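Local coordinates for protein WlaRA, TDP-fucose-3,4-ketoisomerase (Campylobacter jejuni subsp. jejuni 81116, PDB 5TPV) that belongs to the cupin clan of beta-sandwich proteins and holds thymidine-5'-diphosphate in this structure of its two-chain assembly, at residues 3-8 against 76-81; 56-61 against 93-98; 67-72 against 85-90. All blocks are in the same frame, centred on the assembly; numbering follows the deposited sequence.

Contact 1 of 3, residues 3-8 against 76-81; sequences YTILKF and QKIILN
At a partly exposed part of a cupin beta-sandwich, where strand 3-7 of one sheet faces strand 76-80 of the other, Tyr3, Ile5, Gln76 and Ile78 span the space between the sheets. The two strand axes come within 10.4 Å and run nearly parallel, 18° apart. With its CG between the backbone N and the carbonyl carbon (chi1 69°), Tyr3 points its phenol across to the other strand, which brings the hydroxyl to Gln76. There the ring and the amide stand nearly perpendicular. Gln76 NE2 donates a weak, bent hydrogen bond to Tyr3 OH (3.2 Å, 131° at the hydrogen), while Gln76 CG packs 3.8 Å from Tyr3 CZ. The other end of the amide is also held, loosely, since Gln76 OE1 accepts a weak bond from Lys77 N. Further along, Ile5 CD1 lies 4.0 Å from Ile78 CG2, the two side chains sliding past each other in opposite directions, and Ile78 CD1 approaches the Tyr3 ring obliquely. Polar atoms thus meet at one end and methyls at the other. Strand 3-13 pairs with strand 85-89, strand 75-80 pairs with strand 65-70, and Tyr3 also packs on Ile69, Leu87 and Ile89 of those inner strands.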
loop_
_atom_site.group_PDB
_atom_site.type_symbol
_atom_site.label_atom_id
_atom_site.label_comp_id
_atom_site.label_asym_id
_atom_site.label_seq_id
_atom_site.Cartn_x
_atom_site.Cartn_y
_atom_site.Cartn_z
ATOM N N TYR B 3 -12.830 -0.176 -16.479
ATOM C CA TYR B 3 -11.919 0.496 -15.603
ATOM C C TYR B 3 -12.579 1.757 -15.068
ATOM O O TYR B 3 -13.578 2.231 -15.646
ATOM C CB TYR B 3 -10.690 0.850 -16.416
ATOM C CG TYR B 3 -10.875 1.914 -17.459
ATOM C CD1 TYR B 3 -10.929 3.260 -17.116
ATOM C CD2 TYR B 3 -10.967 1.581 -18.814
ATOM C CE1 TYR B 3 -11.099 4.242 -18.077
ATOM C CE2 TYR B 3 -11.122 2.548 -19.799
ATOM C CZ TYR B 3 -11.200 3.901 -19.430
ATOM O OH TYR B 3 -11.374 4.926 -20.371
ATOM N N THR B 4 -11.990 2.336 -14.024
ATOM C CA THR B 4 -12.509 3.584 -13.438
ATOM C C THR B 4 -11.389 4.410 -12.829
ATOM O O THR B 4 -10.576 3.909 -12.047
ATOM C CB THR B 4 -13.545 3.366 -12.302
ATOM O OG1 THR B 4 -14.634 2.552 -12.724
ATOM C CG2 THR B 4 -14.129 4.709 -11.850
ATOM N N ILE B 5 -11.354 5.682 -13.200
ATOM C CA ILE B 5 -10.508 6.636 -12.526
ATOM C C ILE B 5 -11.234 7.048 -11.248
ATOM O O ILE B 5 -12.211 7.801 -11.302
ATOM C CB ILE B 5 -10.131 7.809 -13.434
ATOM C CG1 ILE B 5 -9.338 7.259 -14.628
ATOM C CG2 ILE B 5 -9.263 8.857 -12.702
ATOM C CD1 ILE B 5 -8.764 8.324 -15.530
ATOM N N LEU B 6 -10.755 6.533 -10.115
ATOM C CA LEU B 6 -11.252 6.915 -8.802
ATOM C C LEU B 6 -10.698 8.232 -8.318
ATOM O O LEU B 6 -9.589 8.635 -8.654
ATOM C CB LEU B 6 -10.986 5.827 -7.782
ATOM C CG LEU B 6 -11.614 4.516 -8.229
ATOM C CD1 LEU B 6 -11.138 3.444 -7.297
ATOM C CD2 LEU B 6 -13.141 4.507 -8.290
ATOM N N LYS B 7 -11.560 8.978 -7.644
ATOM C CA LYS B 7 -11.167 10.137 -6.850
ATOM C C LYS B 7 -11.271 9.683 -5.393
ATOM O O LYS B 7 -12.356 9.314 -4.939
ATOM C CB LYS B 7 -12.106 11.307 -7.115
ATOM C CG LYS B 7 -11.816 12.517 -6.217
ATOM C CD LYS B 7 -10.592 13.289 -6.691
ATOM C CE LYS B 7 -10.140 14.307 -5.661
ATOM N NZ LYS B 7 -9.335 15.393 -6.294
ATOM N N PHE B 8 -10.156 9.682 -4.663
ATOM C CA PHE B 8 -10.150 9.170 -3.290
ATOM C C PHE B 8 -10.745 10.149 -2.284
ATOM O O PHE B 8 -10.627 11.367 -2.422
ATOM C CB PHE B 8 -8.730 8.773 -2.896
ATOM C CG PHE B 8 -8.155 7.646 -3.734
ATOM C CD1 PHE B 8 -8.938 6.573 -4.151
ATOM C CD2 PHE B 8 -6.806 7.657 -4.089
ATOM C CE1 PHE B 8 -8.392 5.537 -4.919
ATOM C CE2 PHE B 8 -6.264 6.636 -4.846
ATOM C CZ PHE B 8 -7.037 5.584 -5.241
ATOM N N GLN B 76 -6.493 2.107 -24.322
ATOM C CA GLN B 76 -6.743 3.375 -23.672
ATOM C C GLN B 76 -5.458 3.738 -22.905
ATOM O O GLN B 76 -4.873 2.865 -22.269
ATOM C CB GLN B 76 -7.984 3.200 -22.758
ATOM C CG GLN B 76 -8.371 4.439 -21.954
ATOM C CD GLN B 76 -8.677 5.639 -22.839
ATOM O OE1 GLN B 76 -7.777 6.309 -23.278
ATOM N NE2 GLN B 76 -9.935 5.888 -23.116
ATOM N N LYS B 77 -5.031 4.994 -23.022
ATOM C CA LYS B 77 -3.890 5.537 -22.276
ATOM C C LYS B 77 -4.349 6.548 -21.216
ATOM O O LYS B 77 -5.208 7.387 -21.468
ATOM C CB LYS B 77 -2.871 6.208 -23.188
ATOM C CG LYS B 77 -2.296 5.246 -24.215
ATOM C CD LYS B 77 -1.367 5.945 -25.204
ATOM C CE LYS B 77 -0.788 4.930 -26.170
ATOM N NZ LYS B 77 0.119 5.564 -27.164
ATOM N N ILE B 78 -3.765 6.426 -20.027
ATOM C CA ILE B 78 -4.108 7.224 -18.859
ATOM C C ILE B 78 -2.829 7.684 -18.170
ATOM O O ILE B 78 -1.880 6.897 -18.023
ATOM C CB ILE B 78 -4.924 6.368 -17.876
ATOM C CG1 ILE B 78 -6.297 6.079 -18.504
ATOM C CG2 ILE B 78 -5.095 7.034 -16.513
ATOM C CD1 ILE B 78 -6.800 4.688 -18.230
ATOM N N ILE B 79 -2.837 8.949 -17.745
ATOM C CA ILE B 79 -1.751 9.458 -16.938
ATOM C C ILE B 79 -2.081 9.365 -15.449
ATOM O O ILE B 79 -3.154 9.737 -15.043
ATOM C CB ILE B 79 -1.269 10.839 -17.431
ATOM C CG1 ILE B 79 -0.524 10.638 -18.762
ATOM C CG2 ILE B 79 -0.307 11.478 -16.432
ATOM C CD1 ILE B 79 -0.289 11.900 -19.566
ATOM N N LEU B 80 -1.164 8.798 -14.658
ATOM C CA LEU B 80 -1.260 8.795 -13.207
ATOM C C LEU B 80 -0.238 9.796 -12.691
ATOM O O LEU B 80 0.940 9.677 -12.979
ATOM C CB LEU B 80 -0.973 7.399 -12.658
ATOM C CG LEU B 80 -2.055 6.353 -13.039
ATOM C CD1 LEU B 80 -1.687 4.972 -12.554
ATOM C CD2 LEU B 80 -3.415 6.723 -12.469
ATOM N N ASN B 81 -0.708 10.801 -11.960
ATOM C CA ASN B 81 0.157 11.846 -11.435
ATOM C C ASN B 81 -0.228 12.524 -10.129
ATOM O O ASN B 81 0.373 13.538 -9.792
ATOM C CB ASN B 81 0.414 12.947 -12.485
ATOM C CG ASN B 81 -0.841 13.688 -12.929
ATOM O OD1 ASN B 81 -0.790 14.383 -13.939
ATOM N ND2 ASN B 81 -1.950 13.522 -12.257
#

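Contact 2 of 3, residues 56-61 against 93-98; sequences FIFIAL and IWKQMY
A lysine sits fully buried between the two sheets of the sandwich, its ammonium nitrogen beside the Phe56 ring: Lys95 NZ lies 4.2 Å from Phe56 CE2, approaching that ring obliquely. The ammonium is not left to the ring alone, because it donates a hydrogen bond to the carbonyl oxygen of His49, a residue of the ligand pocket. The side chain gets there by folding. Its first torsion is strained away from the usual staggered positions (chi1 92°), and bends at the next two torsions carry the chain toward Phe56. On the way, Lys95 CG passes 4.4 Å from Phe58 CZ, so the aliphatic part of the lysine serves one phenylalanine and its charged end nears the other. Phe58 is shared with Met97, whose SD comes within 4.2 Å of Phe58 CE1. The sulfur stands 4.8 Å from the centroid of the Phe58 ring and 41° off its normal, an oblique Met-aromatic contact, with the two side chains crossing at about a right angle. In Met97, CG is anti to the carbonyl carbon (chi1 -55°), and the chain extends from there into the interior before bending at its last torsion. The strands themselves, 56-60 and 94-98, are 11.8 Å apart at their closest, a separation bridged by long side chains. Ile67 and Leu80 add to the packing around Phe58, and Val108 touches both phenylalanines. Met97 also lies about 5 Å, side chain to ligand, from bound thymidine-5'-diphosphate. The chemistry is therefore mixed: dispersion and sulfur-aromatic packing surround a buried amine whose polar demand is met by His49 O on the neighbouring strand 46-51.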
loop_
_atom_site.group_PDB
_atom_site.type_symbol
_atom_site.label_atom_id
_atom_site.label_comp_id
_atom_site.label_asym_id
_atom_site.label_seq_id
_atom_site.Cartn_x
_atom_site.Cartn_y
_atom_site.Cartn_z
ATOM N N PHE B 56 -6.956 -4.668 -9.782
ATOM C CA PHE B 56 -5.857 -3.763 -9.441
ATOM C C PHE B 56 -6.406 -2.367 -9.226
ATOM O O PHE B 56 -7.352 -1.988 -9.901
ATOM C CB PHE B 56 -4.793 -3.685 -10.520
ATOM C CG PHE B 56 -4.088 -4.971 -10.707
ATOM C CD1 PHE B 56 -3.140 -5.379 -9.799
ATOM C CD2 PHE B 56 -4.391 -5.801 -11.784
ATOM C CE1 PHE B 56 -2.517 -6.612 -9.888
ATOM C CE2 PHE B 56 -3.756 -7.043 -11.905
ATOM C CZ PHE B 56 -2.849 -7.453 -10.957
ATOM N N ILE B 57 -5.831 -1.646 -8.258
ATOM C CA ILE B 57 -5.761 -0.172 -8.332
ATOM C C ILE B 57 -4.313 0.349 -8.372
ATOM O O ILE B 57 -3.489 -0.028 -7.568
ATOM C CB ILE B 57 -6.471 0.417 -7.112
ATOM C CG1 ILE B 57 -7.946 0.111 -7.178
ATOM C CG2 ILE B 57 -6.402 1.941 -7.070
ATOM C CD1 ILE B 57 -8.655 0.403 -5.885
ATOM N N PHE B 58 -4.034 1.234 -9.307
ATOM C CA PHE B 58 -2.715 1.787 -9.566
ATOM C C PHE B 58 -2.764 3.254 -9.094
ATOM O O PHE B 58 -3.673 4.003 -9.457
ATOM C CB PHE B 58 -2.392 1.799 -11.088
ATOM C CG PHE B 58 -2.363 0.440 -11.724
ATOM C CD1 PHE B 58 -1.238 -0.341 -11.646
ATOM C CD2 PHE B 58 -3.481 -0.074 -12.375
ATOM C CE1 PHE B 58 -1.220 -1.626 -12.181
ATOM C CE2 PHE B 58 -3.471 -1.344 -12.918
ATOM C CZ PHE B 58 -2.335 -2.121 -12.829
ATOM N N ILE B 59 -1.760 3.663 -8.341
ATOM C CA ILE B 59 -1.679 5.011 -7.789
ATOM C C ILE B 59 -0.242 5.483 -7.926
ATOM O O ILE B 59 0.697 4.758 -7.526
ATOM C CB ILE B 59 -2.058 4.945 -6.294
ATOM C CG1 ILE B 59 -3.395 4.273 -6.083
ATOM C CG2 ILE B 59 -2.063 6.310 -5.622
ATOM C CD1 ILE B 59 -3.648 3.887 -4.648
ATOM N N ALA B 60 -0.066 6.675 -8.516
ATOM C CA ALA B 60 1.198 7.351 -8.473
ATOM C C ALA B 60 1.298 8.131 -7.171
ATOM O O ALA B 60 0.781 9.234 -7.087
ATOM C CB ALA B 60 1.336 8.268 -9.673
ATOM N N LEU B 61 1.908 7.543 -6.157
ATOM C CA LEU B 61 2.118 8.215 -4.884
ATOM C C LEU B 61 3.085 9.331 -4.988
ATOM O O LEU B 61 3.013 10.267 -4.249
ATOM C CB LEU B 61 2.765 7.308 -3.867
ATOM C CG LEU B 61 1.954 6.160 -3.329
ATOM C CD1 LEU B 61 2.647 5.567 -2.128
ATOM C CD2 LEU B 61 0.570 6.627 -2.947
ATOM N N ILE B 93 -7.415 -7.631 -18.074
ATOM C CA ILE B 93 -7.113 -6.493 -18.875
ATOM C C ILE B 93 -5.611 -6.422 -18.993
ATOM O O ILE B 93 -4.908 -6.516 -17.987
ATOM C CB ILE B 93 -7.743 -5.255 -18.246
ATOM C CG1 ILE B 93 -9.263 -5.442 -18.165
ATOM C CG2 ILE B 93 -7.328 -4.014 -19.030
ATOM C CD1 ILE B 93 -10.079 -4.184 -17.934
ATOM N N TRP B 94 -5.141 -6.312 -20.227
ATOM C CA TRP B 94 -3.705 -6.243 -20.494
ATOM C C TRP B 94 -3.261 -4.807 -20.207
ATOM O O TRP B 94 -3.982 -3.828 -20.478
ATOM C CB TRP B 94 -3.443 -6.535 -21.952
ATOM C CG TRP B 94 -2.028 -6.503 -22.405
ATOM C CD1 TRP B 94 -1.295 -5.418 -22.773
ATOM C CD2 TRP B 94 -1.190 -7.635 -22.608
ATOM N NE1 TRP B 94 -0.044 -5.809 -23.216
ATOM C CE2 TRP B 94 0.047 -7.164 -23.097
ATOM C CE3 TRP B 94 -1.373 -9.005 -22.438
ATOM C CZ2 TRP B 94 1.106 -8.007 -23.396
ATOM C CZ3 TRP B 94 -0.305 -9.852 -22.759
ATOM C CH2 TRP B 94 0.906 -9.353 -23.219
ATOM N N LYS B 95 -2.049 -4.697 -19.689
ATOM C CA LYS B 95 -1.513 -3.383 -19.355
ATOM C C LYS B 95 -0.018 -3.300 -19.572
ATOM O O LYS B 95 0.694 -4.288 -19.452
ATOM C CB LYS B 95 -1.904 -3.011 -17.910
ATOM C CG LYS B 95 -0.936 -3.373 -16.803
ATOM C CD LYS B 95 -0.881 -4.829 -16.469
ATOM C CE LYS B 95 -2.213 -5.393 -16.036
ATOM N NZ LYS B 95 -1.979 -6.812 -15.723
ATOM N N GLN B 96 0.406 -2.102 -19.897
ATOM C CA GLN B 96 1.785 -1.713 -19.955
ATOM C C GLN B 96 1.993 -0.290 -19.377
ATOM O O GLN B 96 1.203 0.617 -19.602
ATOM C CB GLN B 96 2.220 -1.828 -21.422
ATOM C CG GLN B 96 3.672 -1.480 -21.666
ATOM C CD GLN B 96 3.984 -1.370 -23.157
ATOM O OE1 GLN B 96 3.394 -0.555 -23.865
ATOM N NE2 GLN B 96 4.929 -2.185 -23.635
ATOM N N MET B 97 3.056 -0.096 -18.601
ATOM C CA MET B 97 3.372 1.201 -18.011
ATOM C C MET B 97 4.725 1.706 -18.372
ATOM O O MET B 97 5.657 0.928 -18.430
ATOM C CB MET B 97 3.331 1.092 -16.524
ATOM C CG MET B 97 1.969 0.533 -16.215
ATOM S SD MET B 97 1.828 0.047 -14.526
ATOM C CE MET B 97 2.192 -1.687 -14.913
ATOM N N TYR B 98 4.794 3.009 -18.604
ATOM C CA TYR B 98 5.955 3.592 -19.208
ATOM C C TYR B 98 5.911 5.090 -18.904
ATOM O O TYR B 98 5.010 5.587 -18.215
ATOM C CB TYR B 98 5.932 3.291 -20.706
ATOM C CG TYR B 98 4.659 3.708 -21.349
ATOM C CD1 TYR B 98 4.531 4.949 -21.944
ATOM C CD2 TYR B 98 3.567 2.873 -21.343
ATOM C CE1 TYR B 98 3.331 5.360 -22.519
ATOM C CE2 TYR B 98 2.366 3.262 -21.925
ATOM C CZ TYR B 98 2.251 4.495 -22.526
ATOM O OH TYR B 98 1.025 4.861 -23.055
#

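Contact 3 of 3, residues 67-72 against 85-90; sequences ILIDDG and KGLYID
Ile67 and Leu87 meet tip to tip in the tightest part of this interface, with Ile67 CG2 only 3.6 Å from Leu87 CD2. The same leucine methyl also lies 4.1 Å from Ile67 CD1, so one branch of Leu87 takes up both branches of the isoleucine. Leu87 sends CG anti to the backbone N (chi1 172°), which helps direct CD2 at the facing strand. One step along, the fit relaxes. Ile69 CG2 rests 4.1 Å from Ile89 CG2 as the two isoleucines slide past each other in opposite directions, and it is 4.5 Å from Leu87 CD2. All four of these residues are buried. The looser, partly exposed side lies just past the strand ends, where Asp71 bonds Met1 N and Thr74, and Asp90 bonds Asn2. The turn at 70-72 is held locally: Gly72 N donates a short hydrogen bond to Asp70 OD2 (2.6 Å, 150°), an Asx turn, and the backbone angles of Gly72 suit glycine. That carboxylate oxygen has a second partner in the hydroxyl of Tyr123 on helix 123-136. Strands 67-70 and 85-89, whose axes approach to 10.5 Å and cross at 17°, belong to opposite sheets, and their facing aliphatic side chains form part of the hydrophobic core between the two sheets, as in cupin beta-sandwiches.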
loop_
_atom_site.group_PDB
_atom_site.type_symbol
_atom_site.label_atom_id
_atom_site.label_comp_id
_atom_site.label_asym_id
_atom_site.label_seq_id
_atom_site.Cartn_x
_atom_site.Cartn_y
_atom_site.Cartn_z
ATOM N N ILE B 67 -0.108 4.799 -18.212
ATOM C CA ILE B 67 -0.492 3.416 -18.424
ATOM C C ILE B 67 -1.353 3.205 -19.665
ATOM O O ILE B 67 -2.310 3.963 -19.920
ATOM C CB ILE B 67 -1.191 2.863 -17.195
ATOM C CG1 ILE B 67 -1.658 1.441 -17.429
ATOM C CG2 ILE B 67 -2.379 3.704 -16.812
ATOM C CD1 ILE B 67 -1.874 0.694 -16.154
ATOM N N LEU B 68 -1.058 2.144 -20.410
ATOM C CA LEU B 68 -1.923 1.730 -21.533
ATOM C C LEU B 68 -2.593 0.466 -21.078
ATOM O O LEU B 68 -1.911 -0.415 -20.543
ATOM C CB LEU B 68 -1.138 1.527 -22.819
ATOM C CG LEU B 68 -1.709 0.727 -23.993
ATOM C CD1 LEU B 68 -0.682 0.790 -25.132
ATOM C CD2 LEU B 68 -1.903 -0.751 -23.624
ATOM N N ILE B 69 -3.918 0.437 -21.215
ATOM C CA ILE B 69 -4.714 -0.756 -20.940
ATOM C C ILE B 69 -5.455 -1.188 -22.230
ATOM O O ILE B 69 -5.801 -0.338 -23.069
ATOM C CB ILE B 69 -5.766 -0.591 -19.837
ATOM C CG1 ILE B 69 -6.653 0.632 -20.079
ATOM C CG2 ILE B 69 -5.121 -0.481 -18.473
ATOM C CD1 ILE B 69 -7.707 0.801 -19.024
ATOM N N ASP B 70 -5.731 -2.484 -22.322
ATOM C CA ASP B 70 -6.169 -3.112 -23.579
ATOM C C ASP B 70 -7.093 -4.255 -23.279
ATOM O O ASP B 70 -6.753 -5.168 -22.501
ATOM C CB ASP B 70 -4.943 -3.609 -24.370
ATOM C CG ASP B 70 -5.290 -4.058 -25.795
ATOM O OD1 ASP B 70 -4.707 -3.464 -26.710
ATOM O OD2 ASP B 70 -6.167 -4.928 -26.001
ATOM N N ASP B 71 -8.309 -4.176 -23.812
ATOM C CA ASP B 71 -9.300 -5.260 -23.630
ATOM C C ASP B 71 -9.283 -6.332 -24.744
ATOM O O ASP B 71 -10.156 -7.179 -24.744
ATOM C CB ASP B 71 -10.730 -4.736 -23.365
ATOM C CG ASP B 71 -11.389 -4.065 -24.582
ATOM O OD1 ASP B 71 -12.609 -3.717 -24.470
ATOM O OD2 ASP B 71 -10.736 -3.852 -25.627
ATOM N N GLY B 72 -8.243 -6.360 -25.593
ATOM C CA GLY B 72 -8.206 -7.280 -26.731
ATOM C C GLY B 72 -8.824 -6.698 -27.993
ATOM O O GLY B 72 -8.582 -7.187 -29.071
ATOM N N LYS B 85 -6.028 10.164 -6.708
ATOM C CA LYS B 85 -6.641 9.479 -7.830
ATOM C C LYS B 85 -5.877 8.156 -8.070
ATOM O O LYS B 85 -4.654 8.015 -7.825
ATOM C CB LYS B 85 -6.642 10.431 -9.019
ATOM C CG LYS B 85 -5.738 10.105 -10.193
ATOM C CD LYS B 85 -5.736 11.276 -11.185
ATOM C CE LYS B 85 -4.796 11.060 -12.361
ATOM N NZ LYS B 85 -5.570 10.458 -13.482
ATOM N N GLY B 86 -6.638 7.160 -8.463
ATOM C CA GLY B 86 -6.070 5.933 -8.961
ATOM C C GLY B 86 -6.918 5.353 -10.065
ATOM O O GLY B 86 -8.086 5.710 -10.270
ATOM N N LEU B 87 -6.299 4.411 -10.751
ATOM C CA LEU B 87 -6.935 3.667 -11.820
ATOM C C LEU B 87 -7.260 2.295 -11.338
ATOM O O LEU B 87 -6.339 1.511 -11.038
ATOM C CB LEU B 87 -5.978 3.554 -13.006
ATOM C CG LEU B 87 -6.451 2.623 -14.138
ATOM C CD1 LEU B 87 -7.738 3.159 -14.747
ATOM C CD2 LEU B 87 -5.355 2.580 -15.189
ATOM N N TYR B 88 -8.556 2.044 -11.184
ATOM C CA TYR B 88 -9.108 0.691 -11.040
ATOM C C TYR B 88 -9.240 -0.009 -12.406
ATOM O O TYR B 88 -9.795 0.562 -13.362
ATOM C CB TYR B 88 -10.487 0.767 -10.420
ATOM C CG TYR B 88 -11.202 -0.562 -10.485
ATOM C CD1 TYR B 88 -10.950 -1.542 -9.553
ATOM C CD2 TYR B 88 -12.073 -0.860 -11.534
ATOM C CE1 TYR B 88 -11.515 -2.798 -9.647
ATOM C CE2 TYR B 88 -12.671 -2.112 -11.637
ATOM C CZ TYR B 88 -12.409 -3.063 -10.690
ATOM O OH TYR B 88 -13.000 -4.301 -10.799
ATOM N N ILE B 89 -8.745 -1.232 -12.518
ATOM C CA ILE B 89 -9.053 -2.050 -13.675
ATOM C C ILE B 89 -9.537 -3.384 -13.214
ATOM O O ILE B 89 -9.072 -3.922 -12.229
ATOM C CB ILE B 89 -7.890 -2.296 -14.639
ATOM C CG1 ILE B 89 -6.821 -3.258 -14.060
ATOM C CG2 ILE B 89 -7.309 -0.981 -15.078
ATOM C CD1 ILE B 89 -5.702 -3.611 -15.049
ATOM N N ASP B 90 -10.446 -3.948 -13.996
ATOM C CA ASP B 90 -10.990 -5.288 -13.678
ATOM C C ASP B 90 -10.011 -6.356 -14.168
ATOM O O ASP B 90 -9.023 -6.047 -14.847
ATOM C CB ASP B 90 -12.316 -5.440 -14.429
ATOM C CG ASP B 90 -13.317 -6.362 -13.736
ATOM O OD1 ASP B 90 -14.525 -6.055 -13.940
ATOM O OD2 ASP B 90 -12.916 -7.330 -13.032
#

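Overall arrangement
All three contacts join the same two antiparallel sheets and follow one another across the sandwich. Contact 3 lies between the others, its centre 7 Å from that of contact 1 and 6 Å from that of contact 2. Within the sheets the contacts are tied by backbone pairing: Ile78 O is 2.8 Å from Ile67 N, and Gln96 O is 2.8 Å from Leu68 N. Side chains join them too, with Leu80 CD1 packing 3.6 Å from Phe58 CB. Met97 of contact 2 is nearer to bound thymidine-5'-diphosphate than Ile67 of contact 3, whose side chain is about 9 Å from the ligand. Contacts 2 and 3 are buried, whereas contact 1 is partly exposed.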